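Local coordinates for protein MstE (Scytonema sp. PCC 10023, PDB 6SBF) that is a single-domain class II terpene cyclase that assembles complex isoprenoid scaffolds, probably in merosterol biosynthesis, at residues Gly253-Ser258 with Thr265-Trp270; Lys247-Gln252 with Ala289-Trp294; Glu42-Asp47 with Gly57-Thr62. The protein carries 1 engineered substitution. All coordinates share one frame; numbering follows the deposited sequence.

Interactions 1 and 2 are neighbours, with centres 9 Å apart, and together tie three consecutive helices of the alpha6-alpha6 barrel: 235-248, 265-275 and 282-298. Along the chain, interaction 1 is nested inside the loop that interaction 2 closes, and the two touch where Phe254 CD2 packs against Trp294 NE1 at 3.4 Å. Interaction 3 lies nearer the N-terminus; its centre is about 24 Å from that of interaction 1 and about 31 Å from that of interaction 2, across the chain's centre from the latter. The enzyme is in its apo form, so these contacts describe how the barrel is built, with no bound substrate to relate them to.

Interaction 1. Residues Gly253-Ser258 with Thr265-Trp270; sequences GFVATS and TFATAW
Val255 and Thr268 meet through the backbone N of the first and the hydroxyl of the second: Val255 N donates to Thr268 OG1 over 3.0 Å in a nearly straight bond (176° at the hydrogen). The threonine's first torsion (-59°) sets OG1 anti to its carbonyl carbon. There the hydroxyl also bonds to Ser264 O one helical turn back, so a single oxygen links the loop to the start of helix 265-275. The methyl, anti to the backbone N, packs further back along the loop, with Thr268 CG2 3.6 Å from Gly253 O and close to Phe254 CA. Threonine suits the place because it supplies both a bonding and a packing branch.

Val255 also uses both branches. Val255 CG1 lies 4.0 Å from Ala267 CB, while Val255 CG2 sits 3.9 Å from Ala267 O. Alanine is small enough to let the loop lie close to the helix, and Glu216 of helix 215-229 packs on both residues. Gly253 turns the chain with a positive phi (105°), at which a CB would press on the preceding carbonyl. Within this alpha6-alpha6 barrel the loop is thus anchored partly by one buried hydroxyl that accepts from Val255 N and donates to Ser264 O, alongside the backbone bonding of Val255 with Ser264. Gly253 O is buried against the Thr268 methyl with no polar partner in the model, probably at some cost.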
loop_
_atom_site.group_PDB
_atom_site.type_symbol
_atom_site.label_atom_id
_atom_site.label_comp_id
_atom_site.label_asym_id
_atom_site.label_seq_id
_atom_site.Cartn_x
_atom_site.Cartn_y
_atom_site.Cartn_z
ATOM N N GLY A 253 14.527 0.172 -16.235
ATOM C CA GLY A 253 14.221 0.841 -14.974
ATOM C C GLY A 253 12.808 0.640 -14.528
ATOM O O GLY A 253 12.354 1.399 -13.666
ATOM N N PHE A 254 12.111 -0.371 -15.029
ATOM C CA PHE A 254 10.726 -0.586 -14.596
ATOM C C PHE A 254 10.442 -2.064 -14.346
ATOM O O PHE A 254 11.126 -2.974 -14.887
ATOM C CB PHE A 254 9.754 -0.005 -15.635
ATOM C CG PHE A 254 9.893 -0.531 -17.049
ATOM C CD1 PHE A 254 9.404 -1.781 -17.417
ATOM C CD2 PHE A 254 10.516 0.230 -18.026
ATOM C CE1 PHE A 254 9.519 -2.233 -18.726
ATOM C CE2 PHE A 254 10.676 -0.230 -19.318
ATOM C CZ PHE A 254 10.177 -1.467 -19.656
ATOM N N VAL A 255 9.365 -2.292 -13.610
ATOM C CA VAL A 255 8.727 -3.596 -13.438
ATOM C C VAL A 255 7.666 -3.704 -14.506
ATOM O O VAL A 255 6.687 -2.940 -14.526
ATOM C CB VAL A 255 8.125 -3.773 -12.050
ATOM C CG1 VAL A 255 7.379 -5.102 -11.935
ATOM C CG2 VAL A 255 9.225 -3.664 -10.998
ATOM N N ALA A 256 7.853 -4.701 -15.378
ATOM C CA ALA A 256 6.900 -5.053 -16.445
ATOM C C ALA A 256 5.822 -5.963 -15.883
ATOM O O ALA A 256 6.115 -6.916 -15.167
ATOM C CB ALA A 256 7.629 -5.701 -17.600
ATOM N N THR A 257 4.583 -5.706 -16.268
ATOM C CA THR A 257 3.414 -6.526 -15.912
ATOM C C THR A 257 2.687 -6.934 -17.204
ATOM O O THR A 257 2.849 -6.314 -18.241
ATOM C CB THR A 257 2.525 -5.824 -14.875
ATOM O OG1 THR A 257 1.846 -4.791 -15.570
ATOM C CG2 THR A 257 3.254 -5.356 -13.642
ATOM N N SER A 258 1.795 -7.900 -17.076
ATOM C CA SER A 258 0.906 -8.280 -18.196
ATOM C C SER A 258 0.126 -7.049 -18.661
ATOM O O SER A 258 -0.045 -6.811 -19.891
ATOM C CB SER A 258 -0.002 -9.426 -17.747
ATOM O OG SER A 258 -0.722 -9.835 -18.850
ATOM N N THR A 265 3.896 1.993 -12.955
ATOM C CA THR A 265 4.396 2.987 -12.008
ATOM C C THR A 265 4.242 2.499 -10.580
ATOM O O THR A 265 5.199 2.664 -9.772
ATOM C CB THR A 265 3.752 4.343 -12.252
ATOM O OG1 THR A 265 2.351 4.182 -12.300
ATOM C CG2 THR A 265 4.254 4.993 -13.531
ATOM N N PHE A 266 3.135 1.892 -10.228
ATOM C CA PHE A 266 2.873 1.383 -8.868
ATOM C C PHE A 266 3.823 0.269 -8.506
ATOM O O PHE A 266 4.426 0.273 -7.404
ATOM C CB PHE A 266 1.402 0.985 -8.732
ATOM C CG PHE A 266 0.938 0.508 -7.389
ATOM C CD1 PHE A 266 0.735 1.418 -6.355
ATOM C CD2 PHE A 266 0.619 -0.813 -7.159
ATOM C CE1 PHE A 266 0.232 0.975 -5.138
ATOM C CE2 PHE A 266 0.078 -1.265 -5.994
ATOM C CZ PHE A 266 -0.116 -0.349 -4.969
ATOM N N ALA A 267 3.955 -0.735 -9.364
ATOM C CA ALA A 267 4.788 -1.899 -9.051
ATOM C C ALA A 267 6.244 -1.411 -8.999
ATOM O O ALA A 267 7.020 -1.957 -8.207
ATOM C CB ALA A 267 4.580 -3.014 -10.061
ATOM N N THR A 268 6.647 -0.513 -9.874
ATOM C CA THR A 268 8.041 -0.021 -9.908
ATOM C C THR A 268 8.365 0.752 -8.610
ATOM O O THR A 268 9.450 0.554 -8.055
ATOM C CB THR A 268 8.327 0.825 -11.146
ATOM O OG1 THR A 268 8.064 0.017 -12.299
ATOM C CG2 THR A 268 9.728 1.331 -11.207
ATOM N N ALA A 269 7.443 1.553 -8.119
ATOM C CA ALA A 269 7.673 2.331 -6.882
ATOM C C ALA A 269 7.808 1.362 -5.712
ATOM O O ALA A 269 8.730 1.540 -4.868
ATOM C CB ALA A 269 6.513 3.283 -6.678
ATOM N N TRP A 270 6.975 0.331 -5.646
ATOM C CA TRP A 270 7.126 -0.631 -4.549
ATOM C C TRP A 270 8.437 -1.410 -4.707
ATOM O O TRP A 270 9.071 -1.719 -3.682
ATOM C CB TRP A 270 5.880 -1.531 -4.415
ATOM C CG TRP A 270 4.774 -0.837 -3.673
ATOM C CD1 TRP A 270 3.582 -0.345 -4.123
ATOM C CD2 TRP A 270 4.814 -0.525 -2.262
ATOM N NE1 TRP A 270 2.880 0.228 -3.101
ATOM C CE2 TRP A 270 3.618 0.171 -1.959
ATOM C CE3 TRP A 270 5.742 -0.720 -1.252
ATOM C CZ2 TRP A 270 3.342 0.607 -0.655
ATOM C CZ3 TRP A 270 5.450 -0.325 0.024
ATOM C CH2 TRP A 270 4.289 0.348 0.305
#

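Interaction 2. Residues Lys247-Gln252 with Ala289-Trp294; sequences KRLCPQ and AAAIGW
Leu249 and Ala291 form the apolar part of this contact: both methyls of the leucine rest on one alanine methyl, with Leu249 CD2 4.0 Å and Leu249 CD1 4.1 Å from Ala291 CB. From the preceding residue of the helix, Ala290 CB approaches the backbone of the loop instead, 4.0 Å from Pro251 O. The third point of contact is Trp294, whose CB lies 3.8 Å from Gln252 O; that oxygen is also 3.9 Å from Trp294 CD1, at an oblique angle to the indole. No hydrogen bond crosses between the two segments, and everything rests on van der Waals packing. Alanine suits both helix positions, since its single methyl lets the proline carbonyl draw near at Ala290 and the leucine methyls settle on Ala291.

Neighbouring helices of the alpha6-alpha6 barrel are joined here: Leu249 is the first residue to leave helical angles after helix 235-248, and the chain it begins runs past helix 282-298 two helices further on.

What sets these groups in place lies just behind them. Leu249 has its CG anti to the backbone N (chi1 -158°), which carries the branch point toward helix 282-298, and Val255 packs on its side chain. Within the turn, Gln252 N makes a weak bond to Cys250 SG in one of the two conformers modelled for the cysteine. Arg248, the last helical residue before Leu249, forms a salt bridge through NE to Glu216 of helix 215-229. Trp294 also has CG anti to its backbone N (-177°), and its ring reaches Thr265 and Thr268 of helix 265-275.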
loop_
_atom_site.group_PDB
_atom_site.type_symbol
_atom_site.label_atom_id
_atom_site.label_comp_id
_atom_site.label_asym_id
_atom_site.label_seq_id
_atom_site.Cartn_x
_atom_site.Cartn_y
_atom_site.Cartn_z
ATOM N N LYS A 247 15.547 -8.985 -10.038
ATOM C CA LYS A 247 15.065 -9.742 -11.240
ATOM C C LYS A 247 13.835 -9.064 -11.863
ATOM O O LYS A 247 13.688 -9.033 -13.068
ATOM C CB LYS A 247 14.821 -11.215 -10.852
ATOM C CG LYS A 247 14.575 -12.156 -12.021
ATOM C CD LYS A 247 13.151 -12.427 -12.483
ATOM C CE LYS A 247 13.112 -13.500 -13.567
ATOM N NZ LYS A 247 12.102 -13.233 -14.625
ATOM N N ARG A 248 12.946 -8.569 -11.021
ATOM C CA ARG A 248 11.695 -7.915 -11.454
ATOM C C ARG A 248 11.944 -6.611 -12.201
ATOM O O ARG A 248 11.153 -6.233 -13.099
ATOM C CB ARG A 248 10.732 -7.673 -10.305
ATOM C CG ARG A 248 10.152 -8.914 -9.638
ATOM C CD ARG A 248 9.192 -9.659 -10.531
ATOM N NE ARG A 248 7.996 -8.852 -10.790
ATOM C CZ ARG A 248 7.155 -9.013 -11.803
ATOM N NH1 ARG A 248 7.260 -10.025 -12.634
ATOM N NH2 ARG A 248 6.104 -8.235 -11.919
ATOM N N LEU A 249 12.971 -5.887 -11.823
ATOM C CA LEU A 249 13.280 -4.615 -12.478
ATOM C C LEU A 249 14.065 -4.895 -13.755
ATOM O O LEU A 249 15.092 -5.553 -13.746
ATOM C CB LEU A 249 14.049 -3.704 -11.543
ATOM C CG LEU A 249 13.926 -2.257 -11.922
ATOM C CD1 LEU A 249 12.603 -1.673 -11.446
ATOM C CD2 LEU A 249 15.070 -1.477 -11.427
ATOM N N CYS A 250 13.552 -4.501 -14.886
ATOM C CA CYS A 250 14.353 -4.732 -16.090
ATOM C C CYS A 250 15.376 -3.610 -16.185
ATOM O O CYS A 250 15.348 -2.600 -15.454
ATOM C CB CYS A 250 13.508 -4.783 -17.340
ATOM S SG CYS A 250 12.934 -3.139 -17.790
ATOM N N PRO A 251 16.318 -3.783 -17.122
ATOM C CA PRO A 251 17.406 -2.816 -17.289
ATOM C C PRO A 251 16.945 -1.390 -17.612
ATOM O O PRO A 251 17.635 -0.442 -17.251
ATOM C CB PRO A 251 18.256 -3.428 -18.411
ATOM C CG PRO A 251 17.958 -4.901 -18.320
ATOM C CD PRO A 251 16.489 -4.989 -17.943
ATOM N N GLN A 252 15.756 -1.243 -18.212
ATOM C CA GLN A 252 15.223 0.081 -18.604
ATOM C C GLN A 252 14.656 0.824 -17.384
ATOM O O GLN A 252 14.317 1.997 -17.518
ATOM C CB GLN A 252 14.156 -0.048 -19.692
ATOM C CG GLN A 252 14.723 -0.638 -20.970
ATOM C CD GLN A 252 14.439 -2.122 -21.048
ATOM O OE1 GLN A 252 14.818 -2.936 -20.185
ATOM N NE2 GLN A 252 13.690 -2.469 -22.079
ATOM N N ALA A 289 18.933 3.376 -9.320
ATOM C CA ALA A 289 19.194 4.559 -10.135
ATOM C C ALA A 289 18.376 4.487 -11.413
ATOM O O ALA A 289 17.826 5.497 -11.863
ATOM C CB ALA A 289 20.671 4.647 -10.429
ATOM N N ALA A 290 18.282 3.300 -12.016
ATOM C CA ALA A 290 17.486 3.112 -13.261
ATOM C C ALA A 290 15.995 3.345 -13.000
ATOM O O ALA A 290 15.330 4.008 -13.799
ATOM C CB ALA A 290 17.769 1.737 -13.894
ATOM N N ALA A 291 15.490 2.820 -11.897
ATOM C CA ALA A 291 14.078 2.961 -11.506
ATOM C C ALA A 291 13.764 4.437 -11.251
ATOM O O ALA A 291 12.715 4.951 -11.680
ATOM C CB ALA A 291 13.785 2.135 -10.296
ATOM N N ILE A 292 14.665 5.120 -10.556
ATOM C CA ILE A 292 14.473 6.579 -10.313
ATOM C C ILE A 292 14.378 7.270 -11.677
ATOM O O ILE A 292 13.483 8.135 -11.879
ATOM C CB ILE A 292 15.604 7.148 -9.433
ATOM C CG1 ILE A 292 15.482 6.634 -8.007
ATOM C CG2 ILE A 292 15.602 8.665 -9.493
ATOM C CD1 ILE A 292 16.747 6.874 -7.178
ATOM N N GLY A 293 15.317 7.004 -12.582
ATOM C CA GLY A 293 15.297 7.711 -13.861
ATOM C C GLY A 293 14.001 7.462 -14.619
ATOM O O GLY A 293 13.419 8.394 -15.208
ATOM N N TRP A 294 13.534 6.222 -14.631
ATOM C CA TRP A 294 12.315 5.900 -15.386
ATOM C C TRP A 294 11.108 6.591 -14.736
ATOM O O TRP A 294 10.283 7.193 -15.438
ATOM C CB TRP A 294 12.138 4.388 -15.440
ATOM C CG TRP A 294 10.944 4.005 -16.260
ATOM C CD1 TRP A 294 10.895 3.884 -17.617
ATOM C CD2 TRP A 294 9.658 3.647 -15.741
ATOM N NE1 TRP A 294 9.623 3.492 -17.969
ATOM C CE2 TRP A 294 8.855 3.301 -16.850
ATOM C CE3 TRP A 294 9.103 3.540 -14.463
ATOM C CZ2 TRP A 294 7.532 2.908 -16.703
ATOM C CZ3 TRP A 294 7.798 3.135 -14.303
ATOM C CH2 TRP A 294 7.022 2.808 -15.415
#

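Interaction 3. Residues Glu42-Asp47 with Gly57-Thr62; sequences EGWWQD and GDEWVT
Asp47 and Gly57 are an antiparallel hydrogen-bonded pair, joined by Asp47 N to Gly57 O (3.1 Å) and by a weaker bond from Gly57 N to Asp47 O. They close the open end of a beta hairpin, strands 47-50 and 55-57, which leads straight into barrel helix 59-69. Glycine is needed at 57 because a CB there would collide with Asp47 O.

The helix start is then fastened to the chain before the hairpin. Thr62 OG1 donates to Trp45 O over 2.9 Å, in the carbonyl plane and on a lone pair. Its first torsion (-70°) puts OG1 anti to the carbonyl carbon, while CG2 is left to pack on both tryptophans. The Trp44 indole crosses this threonine at about a right angle and brings its edge to it, with CE3 3.3 Å from Thr62 OG1. One face of the same ring takes Asp58 CB, 4.0 Å above the plane and toward the rim. Val61 spreads its methyls over the backbone: CG1 lies 3.7 Å from Trp45 O, and CG2 3.6 Å from Asp47 O.

The acids here are held from outside. Asp58 and Glu59 both form salt bridges to Arg91, which would be expected to favour their charged forms, and the carboxylate of Asp47 accepts backbone N-H groups of Asn348, Ile350 and Phe351 around the start of helix 350-363. One water accepts from Gln46 NE2 at 3.0 Å and donates weakly to Asp58 OD2.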
loop_
_atom_site.group_PDB
_atom_site.type_symbol
_atom_site.label_atom_id
_atom_site.label_comp_id
_atom_site.label_asym_id
_atom_site.label_seq_id
_atom_site.Cartn_x
_atom_site.Cartn_y
_atom_site.Cartn_z
ATOM N N GLU A 42 -13.718 19.027 2.386
ATOM C CA GLU A 42 -13.440 18.811 3.836
ATOM C C GLU A 42 -11.939 18.559 4.007
ATOM O O GLU A 42 -11.450 18.733 5.111
ATOM C CB GLU A 42 -14.211 17.627 4.444
ATOM C CG GLU A 42 -15.616 17.949 4.948
ATOM C CD GLU A 42 -15.760 18.662 6.286
ATOM O OE1 GLU A 42 -14.933 18.428 7.209
ATOM O OE2 GLU A 42 -16.730 19.442 6.419
ATOM N N GLY A 43 -11.244 18.082 2.962
ATOM C CA GLY A 43 -9.810 17.851 3.051
ATOM C C GLY A 43 -9.397 16.392 2.847
ATOM O O GLY A 43 -8.213 16.118 2.965
ATOM N N TRP A 44 -10.325 15.491 2.583
ATOM C CA TRP A 44 -9.954 14.072 2.356
ATOM C C TRP A 44 -9.204 13.897 1.039
ATOM O O TRP A 44 -9.555 14.521 0.042
ATOM C CB TRP A 44 -11.230 13.224 2.298
ATOM C CG TRP A 44 -12.009 13.127 3.566
ATOM C CD1 TRP A 44 -13.137 13.825 3.890
ATOM C CD2 TRP A 44 -11.771 12.254 4.673
ATOM N NE1 TRP A 44 -13.602 13.451 5.124
ATOM C CE2 TRP A 44 -12.775 12.480 5.628
ATOM C CE3 TRP A 44 -10.752 11.354 4.978
ATOM C CZ2 TRP A 44 -12.822 11.793 6.832
ATOM C CZ3 TRP A 44 -10.797 10.668 6.165
ATOM C CH2 TRP A 44 -11.825 10.882 7.084
ATOM N N TRP A 45 -8.304 12.913 1.005
ATOM C CA TRP A 45 -7.922 12.255 -0.247
ATOM C C TRP A 45 -8.889 11.104 -0.561
ATOM O O TRP A 45 -9.196 10.322 0.328
ATOM C CB TRP A 45 -6.505 11.699 -0.101
ATOM C CG TRP A 45 -5.439 12.750 -0.112
ATOM C CD1 TRP A 45 -5.080 13.539 -1.150
ATOM C CD2 TRP A 45 -4.539 13.091 0.962
ATOM N NE1 TRP A 45 -4.066 14.402 -0.792
ATOM C CE2 TRP A 45 -3.717 14.123 0.490
ATOM C CE3 TRP A 45 -4.345 12.619 2.270
ATOM C CZ2 TRP A 45 -2.753 14.721 1.318
ATOM C CZ3 TRP A 45 -3.395 13.209 3.104
ATOM C CH2 TRP A 45 -2.585 14.227 2.599
ATOM N N GLN A 46 -9.390 11.129 -1.786
ATOM C CA GLN A 46 -10.356 10.135 -2.247
ATOM C C GLN A 46 -9.779 9.385 -3.443
ATOM O O GLN A 46 -9.175 9.973 -4.317
ATOM C CB GLN A 46 -11.625 10.810 -2.760
ATOM C CG GLN A 46 -12.455 11.467 -1.695
ATOM C CD GLN A 46 -13.701 12.073 -2.309
ATOM O OE1 GLN A 46 -13.616 13.090 -2.956
ATOM N NE2 GLN A 46 -14.813 11.415 -2.157
ATOM N N ASP A 47 -10.068 8.076 -3.497
ATOM C CA ASP A 47 -9.693 7.304 -4.705
ATOM C C ASP A 47 -10.442 5.995 -4.658
ATOM O O ASP A 47 -10.902 5.576 -3.630
ATOM C CB ASP A 47 -8.190 7.110 -4.867
ATOM C CG ASP A 47 -7.664 7.425 -6.255
ATOM O OD1 ASP A 47 -8.471 7.227 -7.240
ATOM O OD2 ASP A 47 -6.478 7.792 -6.401
ATOM N N GLY A 57 -13.441 5.592 -2.130
ATOM C CA GLY A 57 -12.670 5.467 -0.872
ATOM C C GLY A 57 -12.259 6.839 -0.309
ATOM O O GLY A 57 -11.912 7.727 -1.068
ATOM N N ASP A 58 -12.252 6.915 1.030
ATOM C CA ASP A 58 -11.723 8.155 1.654
ATOM C C ASP A 58 -10.903 7.845 2.916
ATOM O O ASP A 58 -9.709 8.159 2.889
ATOM C CB ASP A 58 -12.825 9.209 1.863
ATOM C CG ASP A 58 -14.077 8.868 2.627
ATOM O OD1 ASP A 58 -14.114 7.923 3.418
ATOM O OD2 ASP A 58 -15.089 9.623 2.460
ATOM N N GLU A 59 -11.469 7.195 3.928
ATOM C CA GLU A 59 -10.690 6.936 5.167
ATOM C C GLU A 59 -9.427 6.175 4.801
ATOM O O GLU A 59 -8.339 6.514 5.233
ATOM C CB GLU A 59 -11.501 6.136 6.177
ATOM C CG GLU A 59 -12.727 6.847 6.694
ATOM C CD GLU A 59 -13.656 6.028 7.552
ATOM O OE1 GLU A 59 -13.202 5.110 8.265
ATOM O OE2 GLU A 59 -14.906 6.324 7.523
ATOM N N TRP A 60 -9.571 5.062 4.043
ATOM C CA TRP A 60 -8.420 4.229 3.683
ATOM C C TRP A 60 -7.420 5.027 2.843
ATOM O O TRP A 60 -6.202 5.018 3.098
ATOM C CB TRP A 60 -8.939 3.000 2.953
ATOM C CG TRP A 60 -7.865 2.254 2.229
ATOM C CD1 TRP A 60 -6.669 1.828 2.696
ATOM C CD2 TRP A 60 -7.919 1.806 0.879
ATOM N NE1 TRP A 60 -5.994 1.123 1.742
ATOM C CE2 TRP A 60 -6.736 1.118 0.604
ATOM C CE3 TRP A 60 -8.894 1.936 -0.104
ATOM C CZ2 TRP A 60 -6.505 0.488 -0.619
ATOM C CZ3 TRP A 60 -8.654 1.306 -1.302
ATOM C CH2 TRP A 60 -7.474 0.627 -1.576
ATOM N N VAL A 61 -7.881 5.686 1.802
ATOM C CA VAL A 61 -7.020 6.408 0.859
ATOM C C VAL A 61 -6.287 7.507 1.623
ATOM O O VAL A 61 -5.062 7.691 1.417
ATOM C CB VAL A 61 -7.819 6.964 -0.316
ATOM C CG1 VAL A 61 -6.956 7.830 -1.188
ATOM C CG2 VAL A 61 -8.388 5.822 -1.124
ATOM N N THR A 62 -6.958 8.196 2.524
ATOM C CA THR A 62 -6.336 9.302 3.311
ATOM C C THR A 62 -5.297 8.745 4.284
ATOM O O THR A 62 -4.226 9.352 4.406
ATOM C CB THR A 62 -7.462 10.102 3.955
ATOM O OG1 THR A 62 -8.162 10.816 2.939
ATOM C CG2 THR A 62 -6.957 11.106 4.964
HETATM O O HOH W 1 -15.655 9.073 -0.440
#